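Local coordinates for D-alanyl-D-alanine carboxypeptidase (Penicillin binding protein) family protein (Francisella tularensis subsp. tularensis, PDB 6OSU) that probably removes the terminal D-alanine from peptidoglycan precursor peptides, as a serine-type D-Ala-D-Ala carboxypeptidase of the peptidase S11 family, at residues 38-43 and 318-323; 114-119 and 126-131; 223-226 and 231-234. All coordinates share one frame; numbering follows the deposited sequence.

In the fold
Running from the N terminus, the chain first lays down strand 39-44, one half of contact 1, whose partner on helix 310-327, segment 318-323, follows 275 residues after 38-43. Everything between, the predicted active-site residues included, thus lies within the loop that contact 1 closes, and contacts 2 and 3 both fall there. Contact 2 is local: helices 113-123 and 126-137 fold against each other in the helical region around the predicted catalytic residues. Contact 3 follows in series, a small hairpin of strands 223-224 and 231-233 at the periphery. Their centres stand about 25 Å apart, whereas the centre of contact 1, on the five-stranded sheet, is about 29 Å from that of contact 2 and about 42 Å from that of contact 3.

Contact 1 (38-43 and 318-323); sequences PAWVTM and AKLLRY
Leu320 reaches from helix 310-327 to Trp40 and Thr42 on strand 39-44, a buried helix-on-sheet contact in the penicillin-binding, beta-lactamase-like fold, where an antiparallel five-stranded sheet carries helices against its faces. The apolar part is a leucine fork set against an indole. Leu320 CD2 lies over one face of the five-membered ring of Trp40, 4.1 Å from its centroid and 25° off the normal, a CH-pi contact. The other methyl, CD1, comes to 3.7 Å from Trp40 CD1 and also packs along CB and CG, and the two side chains cross at about a right angle. Trp40 CG sits between its backbone N and carbonyl carbon (chi1 77°), a torsion that places the five-membered ring beside Leu320. A flat, broad side chain suits this place because the ring gives a face to CD2 of the leucine, while CD1 packs near the root of the indole.

The polar part belongs to Thr42, two residues along and thus on the same side of the strand. Its OG1 hydrogen-bonds Ser302 OG on the neighbouring strand 298-307, so the hydroxyl is satisfied although buried against leucine carbons. Trp40 NE1 is likewise paired, with Ser52 OG of strand 50-54; this bond helps fix the rotation of the indole under the leucine. Val41, between them, points away from the helix and packs instead on Ala176 and Ala180 of helix 176-189, so the sheet is covered on both faces. Closest of all to the helix is Thr42 OG1, 3.5 Å from Leu320 CB.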
loop_
_atom_site.group_PDB
_atom_site.type_symbol
_atom_site.label_atom_id
_atom_site.label_comp_id
_atom_site.label_asym_id
_atom_site.label_seq_id
_atom_site.Cartn_x
_atom_site.Cartn_y
_atom_site.Cartn_z
ATOM N N PRO A 38 18.644 -2.254 -3.877
ATOM C CA PRO A 38 19.054 -3.226 -2.850
ATOM C C PRO A 38 17.895 -3.972 -2.202
ATOM O O PRO A 38 18.124 -5.043 -1.624
ATOM C CB PRO A 38 19.808 -2.365 -1.829
ATOM C CG PRO A 38 19.413 -0.948 -2.129
ATOM C CD PRO A 38 19.137 -0.898 -3.594
ATOM N N ALA A 39 16.667 -3.456 -2.274
ATOM C CA ALA A 39 15.530 -4.133 -1.666
ATOM C C ALA A 39 14.239 -3.645 -2.308
ATOM O O ALA A 39 14.122 -2.476 -2.681
ATOM C CB ALA A 39 15.483 -3.897 -0.152
ATOM N N TRP A 40 13.271 -4.555 -2.423
ATOM C CA TRP A 40 11.943 -4.192 -2.900
ATOM C C TRP A 40 10.952 -5.282 -2.519
ATOM O O TRP A 40 11.335 -6.400 -2.165
ATOM C CB TRP A 40 11.913 -3.963 -4.418
ATOM C CG TRP A 40 11.930 -5.221 -5.241
ATOM C CD1 TRP A 40 10.881 -6.067 -5.476
ATOM C CD2 TRP A 40 13.046 -5.761 -5.960
ATOM N NE1 TRP A 40 11.280 -7.104 -6.282
ATOM C CE2 TRP A 40 12.603 -6.939 -6.595
ATOM C CE3 TRP A 40 14.376 -5.366 -6.124
ATOM C CZ2 TRP A 40 13.443 -7.725 -7.381
ATOM C CZ3 TRP A 40 15.208 -6.149 -6.907
ATOM C CH2 TRP A 40 14.738 -7.314 -7.524
ATOM N N VAL A 41 9.669 -4.938 -2.616
ATOM C CA VAL A 41 8.583 -5.893 -2.426
ATOM C C VAL A 41 7.365 -5.389 -3.186
ATOM O O VAL A 41 7.125 -4.182 -3.271
ATOM C CB VAL A 41 8.262 -6.112 -0.930
ATOM C CG1 VAL A 41 7.604 -4.878 -0.332
ATOM C CG2 VAL A 41 7.373 -7.345 -0.745
ATOM N N THR A 42 6.610 -6.321 -3.764
ATOM C CA THR A 42 5.340 -6.023 -4.410
ATOM C C THR A 42 4.285 -6.944 -3.819
ATOM O O THR A 42 4.456 -8.167 -3.818
ATOM C CB THR A 42 5.408 -6.203 -5.932
ATOM O OG1 THR A 42 6.511 -5.455 -6.459
ATOM C CG2 THR A 42 4.117 -5.712 -6.586
ATOM N N MET A 43 3.202 -6.357 -3.321
ATOM C CA MET A 43 2.178 -7.094 -2.596
ATOM C C MET A 43 0.802 -6.729 -3.129
ATOM O O MET A 43 0.531 -5.561 -3.423
ATOM C CB MET A 43 2.266 -6.796 -1.090
ATOM C CG MET A 43 1.047 -7.196 -0.290
ATOM S SD MET A 43 1.137 -6.635 1.422
ATOM C CE MET A 43 2.554 -7.564 2.005
ATOM N N ALA A 318 7.753 1.682 -11.206
ATOM C CA ALA A 318 6.774 1.510 -12.273
ATOM C C ALA A 318 6.897 0.132 -12.909
ATOM O O ALA A 318 5.888 -0.483 -13.276
ATOM C CB ALA A 318 6.940 2.603 -13.327
ATOM N N LYS A 319 8.126 -0.373 -13.041
ATOM C CA LYS A 319 8.320 -1.713 -13.581
ATOM C C LYS A 319 7.641 -2.764 -12.710
ATOM O O LYS A 319 6.998 -3.686 -13.226
ATOM C CB LYS A 319 9.814 -2.011 -13.722
ATOM C CG LYS A 319 10.126 -3.476 -13.982
ATOM C CD LYS A 319 10.825 -3.681 -15.317
ATOM C CE LYS A 319 12.337 -3.712 -15.154
ATOM N NZ LYS A 319 13.031 -3.794 -16.468
ATOM N N LEU A 320 7.762 -2.636 -11.386
ATOM C CA LEU A 320 7.136 -3.601 -10.487
ATOM C C LEU A 320 5.615 -3.524 -10.559
ATOM O O LEU A 320 4.936 -4.552 -10.658
ATOM C CB LEU A 320 7.611 -3.373 -9.052
ATOM C CG LEU A 320 9.084 -3.629 -8.746
ATOM C CD1 LEU A 320 9.387 -3.248 -7.309
ATOM C CD2 LEU A 320 9.448 -5.083 -9.001
ATOM N N LEU A 321 5.059 -2.310 -10.498
ATOM C CA LEU A 321 3.607 -2.162 -10.536
ATOM C C LEU A 321 3.032 -2.644 -11.863
ATOM O O LEU A 321 1.989 -3.308 -11.891
ATOM C CB LEU A 321 3.218 -0.705 -10.286
ATOM C CG LEU A 321 3.499 -0.174 -8.880
ATOM C CD1 LEU A 321 3.222 1.315 -8.814
ATOM C CD2 LEU A 321 2.666 -0.926 -7.846
ATOM N N ARG A 322 3.696 -2.317 -12.973
ATOM C CA ARG A 322 3.232 -2.775 -14.281
ATOM C C ARG A 322 3.322 -4.292 -14.397
ATOM O O ARG A 322 2.431 -4.936 -14.964
ATOM C CB ARG A 322 4.048 -2.102 -15.381
ATOM C CG ARG A 322 3.608 -2.433 -16.791
ATOM C CD ARG A 322 4.610 -1.909 -17.813
ATOM N NE ARG A 322 5.378 -0.772 -17.306
ATOM C CZ ARG A 322 6.695 -0.783 -17.105
ATOM N NH1 ARG A 322 7.405 -1.872 -17.377
ATOM N NH2 ARG A 322 7.306 0.300 -16.638
ATOM N N TYR A 323 4.395 -4.875 -13.861
ATOM C CA TYR A 323 4.567 -6.324 -13.902
ATOM C C TYR A 323 3.466 -7.036 -13.123
ATOM O O TYR A 323 2.899 -8.027 -13.601
ATOM C CB TYR A 323 5.955 -6.676 -13.363
ATOM C CG TYR A 323 6.188 -8.128 -13.019
ATOM C CD1 TYR A 323 6.528 -9.051 -14.000
ATOM C CD2 TYR A 323 6.105 -8.569 -11.702
ATOM C CE1 TYR A 323 6.757 -10.379 -13.684
ATOM C CE2 TYR A 323 6.332 -9.892 -11.374
ATOM C CZ TYR A 323 6.658 -10.793 -12.368
ATOM O OH TYR A 323 6.886 -12.108 -12.039
#

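Contact 2 (114-119 and 126-131); sequences RNLVTG and NDATIA
Leu116 and Ala128 bring together helices 113-123 and 126-137, two consecutive helices, joined by only two residues, that pack against each other in the helical part of the penicillin-binding fold. The packing is apolar and close, with CA atoms of Leu116 and Ala128 only 5.1 Å apart. Leu116 spreads its two branches over one alanine each: CD2 stands 3.8 Å from Ala128 CB, and CD1 lies 4.2 Å from Ala131 CB, one turn further on. Small side chains suit this face, since alanine lets the second helix approach the backbone of the first. Gly119 has no side chain to come between the helices where it faces Ala128.

Hydrogen bonds work within and around the helices, not between the two segments. Thr118 OG1 and Thr118 N reach Arg114 O from opposite faces of its carbonyl plane. Asn126 ends a Ser124-Gly125-Asn126 sequence consistent with the SxN motif of penicillin-binding enzymes; its OD1 hydrogen-bonds NZ of Lys67, the predicted proton acceptor, and its ND2 binds Gly99 O. The side chain of Ala128 lies about 7 Å from that of Lys67. Against the first helix, Ala128 CB comes down to 3.5 Å from Leu116 O.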
loop_
_atom_site.group_PDB
_atom_site.type_symbol
_atom_site.label_atom_id
_atom_site.label_comp_id
_atom_site.label_asym_id
_atom_site.label_seq_id
_atom_site.Cartn_x
_atom_site.Cartn_y
_atom_site.Cartn_z
ATOM N N ARG A 114 -6.109 19.075 8.532
ATOM C CA ARG A 114 -6.156 18.816 7.098
ATOM C C ARG A 114 -4.982 19.472 6.380
ATOM O O ARG A 114 -4.332 18.843 5.537
ATOM C CB ARG A 114 -7.491 19.293 6.518
ATOM C CG ARG A 114 -7.892 18.563 5.240
ATOM C CD ARG A 114 -9.291 18.933 4.748
ATOM N NE ARG A 114 -10.336 18.019 5.221
ATOM C CZ ARG A 114 -10.523 16.780 4.765
ATOM N NH1 ARG A 114 -9.724 16.280 3.827
ATOM N NH2 ARG A 114 -11.508 16.032 5.251
ATOM N N ASN A 115 -4.671 20.725 6.728
ATOM C CA ASN A 115 -3.535 21.398 6.104
ATOM C C ASN A 115 -2.210 20.763 6.517
ATOM O O ASN A 115 -1.330 20.551 5.673
ATOM C CB ASN A 115 -3.545 22.885 6.448
ATOM C CG ASN A 115 -4.621 23.646 5.702
ATOM O OD1 ASN A 115 -5.012 23.269 4.598
ATOM N ND2 ASN A 115 -5.100 24.733 6.298
ATOM N N LEU A 116 -2.045 20.458 7.810
ATOM C CA LEU A 116 -0.793 19.868 8.281
ATOM C C LEU A 116 -0.572 18.484 7.687
ATOM O O LEU A 116 0.554 18.137 7.313
ATOM C CB LEU A 116 -0.779 19.796 9.808
ATOM C CG LEU A 116 -0.619 21.108 10.575
ATOM C CD1 LEU A 116 -0.670 20.852 12.072
ATOM C CD2 LEU A 116 0.683 21.792 10.193
ATOM N N VAL A 117 -1.630 17.674 7.601
ATOM C CA VAL A 117 -1.490 16.344 7.017
ATOM C C VAL A 117 -1.167 16.447 5.533
ATOM O O VAL A 117 -0.360 15.673 5.004
ATOM C CB VAL A 117 -2.761 15.512 7.269
ATOM C CG1 VAL A 117 -2.715 14.209 6.491
ATOM C CG2 VAL A 117 -2.917 15.233 8.750
ATOM N N THR A 118 -1.785 17.406 4.839
ATOM C CA THR A 118 -1.458 17.624 3.434
ATOM C C THR A 118 0.005 18.019 3.273
ATOM O O THR A 118 0.703 17.513 2.385
ATOM C CB THR A 118 -2.377 18.693 2.836
ATOM O OG1 THR A 118 -3.741 18.365 3.122
ATOM C CG2 THR A 118 -2.198 18.765 1.327
ATOM N N GLY A 119 0.493 18.917 4.132
ATOM C CA GLY A 119 1.899 19.276 4.084
ATOM C C GLY A 119 2.803 18.083 4.329
ATOM O O GLY A 119 3.816 17.907 3.648
ATOM N N ASN A 126 8.719 18.782 7.246
ATOM C CA ASN A 126 9.099 18.336 8.581
ATOM C C ASN A 126 8.440 19.190 9.662
ATOM O O ASN A 126 8.084 18.680 10.731
ATOM C CB ASN A 126 10.621 18.353 8.724
ATOM C CG ASN A 126 11.299 17.372 7.795
ATOM O OD1 ASN A 126 10.843 16.240 7.636
ATOM N ND2 ASN A 126 12.379 17.807 7.155
ATOM N N ASP A 127 8.266 20.488 9.403
ATOM C CA ASP A 127 7.611 21.347 10.386
ATOM C C ASP A 127 6.174 20.899 10.646
ATOM O O ASP A 127 5.709 20.923 11.791
ATOM C CB ASP A 127 7.663 22.810 9.931
ATOM C CG ASP A 127 7.225 23.009 8.487
ATOM O OD1 ASP A 127 6.860 22.021 7.817
ATOM O OD2 ASP A 127 7.250 24.169 8.018
ATOM N N ALA A 128 5.464 20.465 9.602
ATOM C CA ALA A 128 4.100 19.981 9.795
ATOM C C ALA A 128 4.088 18.667 10.564
ATOM O O ALA A 128 3.262 18.476 11.466
ATOM C CB ALA A 128 3.398 19.818 8.447
ATOM N N THR A 129 5.001 17.754 10.225
ATOM C CA THR A 129 5.097 16.485 10.939
ATOM C C THR A 129 5.373 16.710 12.421
ATOM O O THR A 129 4.749 16.084 13.285
ATOM C CB THR A 129 6.194 15.619 10.318
ATOM O OG1 THR A 129 5.970 15.509 8.909
ATOM C CG2 THR A 129 6.190 14.226 10.935
ATOM N N ILE A 130 6.309 17.609 12.732
ATOM C CA ILE A 130 6.657 17.870 14.125
ATOM C C ILE A 130 5.491 18.523 14.857
ATOM O O ILE A 130 5.254 18.251 16.041
ATOM C CB ILE A 130 7.936 18.726 14.196
ATOM C CG1 ILE A 130 9.138 17.921 13.698
ATOM C CG2 ILE A 130 8.178 19.240 15.608
ATOM C CD1 ILE A 130 9.210 16.521 14.278
ATOM N N ALA A 131 4.738 19.385 14.165
ATOM C CA ALA A 131 3.613 20.060 14.807
ATOM C C ALA A 131 2.505 19.076 15.160
ATOM O O ALA A 131 1.872 19.200 16.214
ATOM C CB ALA A 131 3.080 21.174 13.908
#

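Contact 3 (223-226 and 231-234)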
loop_
_atom_site.group_PDB
_atom_site.type_symbol
_atom_site.label_atom_id
_atom_site.label_comp_id
_atom_site.label_asym_id
_atom_site.label_seq_id
_atom_site.Cartn_x
_atom_site.Cartn_y
_atom_site.Cartn_z
ATOM N N LYS A 223 -1.090 35.501 -10.629
ATOM C CA LYS A 223 0.269 35.857 -11.012
ATOM C C LYS A 223 1.112 35.995 -9.752
ATOM O O LYS A 223 0.776 36.779 -8.857
ATOM C CB LYS A 223 0.291 37.154 -11.819
ATOM C CG LYS A 223 1.661 37.528 -12.353
ATOM C CD LYS A 223 1.632 37.683 -13.866
ATOM C CE LYS A 223 2.918 38.304 -14.386
ATOM N NZ LYS A 223 2.835 38.594 -15.844
ATOM N N PHE A 224 2.198 35.230 -9.684
ATOM C CA PHE A 224 3.098 35.241 -8.542
ATOM C C PHE A 224 4.452 35.792 -8.956
ATOM O O PHE A 224 4.966 35.458 -10.029
ATOM C CB PHE A 224 3.268 33.836 -7.953
ATOM C CG PHE A 224 1.992 33.235 -7.443
ATOM C CD1 PHE A 224 1.312 32.285 -8.185
ATOM C CD2 PHE A 224 1.466 33.628 -6.225
ATOM C CE1 PHE A 224 0.136 31.733 -7.717
ATOM C CE2 PHE A 224 0.287 33.081 -5.754
ATOM C CZ PHE A 224 -0.378 32.132 -6.499
ATOM N N ASP A 225 5.021 36.648 -8.108
ATOM C CA ASP A 225 6.400 37.077 -8.295
ATOM C C ASP A 225 7.329 35.872 -8.223
ATOM O O ASP A 225 7.262 35.073 -7.284
ATOM C CB ASP A 225 6.785 38.109 -7.235
ATOM C CG ASP A 225 8.132 38.749 -7.509
ATOM O OD1 ASP A 225 8.517 38.839 -8.694
ATOM O OD2 ASP A 225 8.810 39.155 -6.542
ATOM N N ARG A 226 8.197 35.739 -9.229
ATOM C CA ARG A 226 9.081 34.580 -9.300
ATOM C C ARG A 226 10.037 34.531 -8.114
ATOM O O ARG A 226 10.324 33.452 -7.582
ATOM C CB ARG A 226 9.853 34.599 -10.620
ATOM C CG ARG A 226 10.391 35.975 -11.001
ATOM C CD ARG A 226 10.528 36.126 -12.513
ATOM N NE ARG A 226 10.433 37.523 -12.938
ATOM C CZ ARG A 226 11.373 38.173 -13.622
ATOM N NH1 ARG A 226 12.491 37.556 -13.977
ATOM N NH2 ARG A 226 11.187 39.444 -13.958
ATOM N N VAL A 231 1.948 37.331 -4.524
ATOM C CA VAL A 231 0.955 37.452 -5.581
ATOM C C VAL A 231 0.965 38.871 -6.129
ATOM O O VAL A 231 0.862 39.852 -5.378
ATOM C CB VAL A 231 -0.432 37.061 -5.055
ATOM C CG1 VAL A 231 -0.620 37.610 -3.666
ATOM C CG2 VAL A 231 -1.523 37.570 -5.983
ATOM N N ILE A 232 1.104 38.984 -7.444
ATOM C CA ILE A 232 1.045 40.261 -8.144
ATOM C C ILE A 232 -0.356 40.530 -8.670
ATOM O O ILE A 232 -0.921 41.597 -8.438
ATOM C CB ILE A 232 2.093 40.287 -9.278
ATOM C CG1 ILE A 232 3.501 40.433 -8.693
ATOM C CG2 ILE A 232 1.786 41.380 -10.284
ATOM C CD1 ILE A 232 4.609 40.079 -9.669
ATOM N N GLU A 233 -0.940 39.558 -9.366
ATOM C CA GLU A 233 -2.300 39.657 -9.879
ATOM C C GLU A 233 -3.156 38.552 -9.276
ATOM O O GLU A 233 -2.768 37.378 -9.298
ATOM C CB GLU A 233 -2.315 39.564 -11.407
ATOM C CG GLU A 233 -2.098 40.890 -12.108
ATOM C CD GLU A 233 -3.199 41.879 -11.799
ATOM O OE1 GLU A 233 -2.902 43.086 -11.658
ATOM O OE2 GLU A 233 -4.365 41.440 -11.687
ATOM N N SER A 234 -4.321 38.932 -8.742
ATOM C CA SER A 234 -5.258 37.942 -8.221
ATOM C C SER A 234 -5.768 37.036 -9.333
ATOM O O SER A 234 -5.812 35.811 -9.177
ATOM C CB SER A 234 -6.426 38.632 -7.513
ATOM O OG SER A 234 -6.075 39.033 -6.199
#
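Lys223 faces both Ile232 and Glu233 across a small antiparallel hairpin, a classic beta bulge in which one residue of a strand meets two of its partner. Beyond the bulge Phe224 is paired with Val231, a non-hydrogen-bonded pair whose side chains share one face of the hairpin. The ring meets the valine obliquely, its CD2 lying 4.1 Å from Val231 CB. Phe224 CG is anti to the carbonyl carbon (chi1 -61°), which swings the ring across toward the partner strand, and an aromatic suits this place because the ring also meets that of Phe258.

Lys223 and Glu233 lie on the other face. Their CB atoms are 3.6 Å apart, but the chains then diverge and both charged ends lead away from the partner strand, as suits this exposed side. Ile232, at the bulge, lays CG1 and CD1 alongside the backbone of Asp225, where CD1 packs 3.8 Å from Asp225 CB. The carboxylate of Asp225 turns to the hairpin loop instead: Asp225 OD2 is hydrogen-bonded to Thr228 OG1.

The backbone holds this arrangement. Lys223 N donates to Glu233 O at 2.8 Å, nearly straight at 170° and on a lone pair. Two donors on one oxygen are the mark of the bulge: Lys223 O takes Ile232 N at 2.6 Å and, weakly, Glu233 N at 3.3 Å.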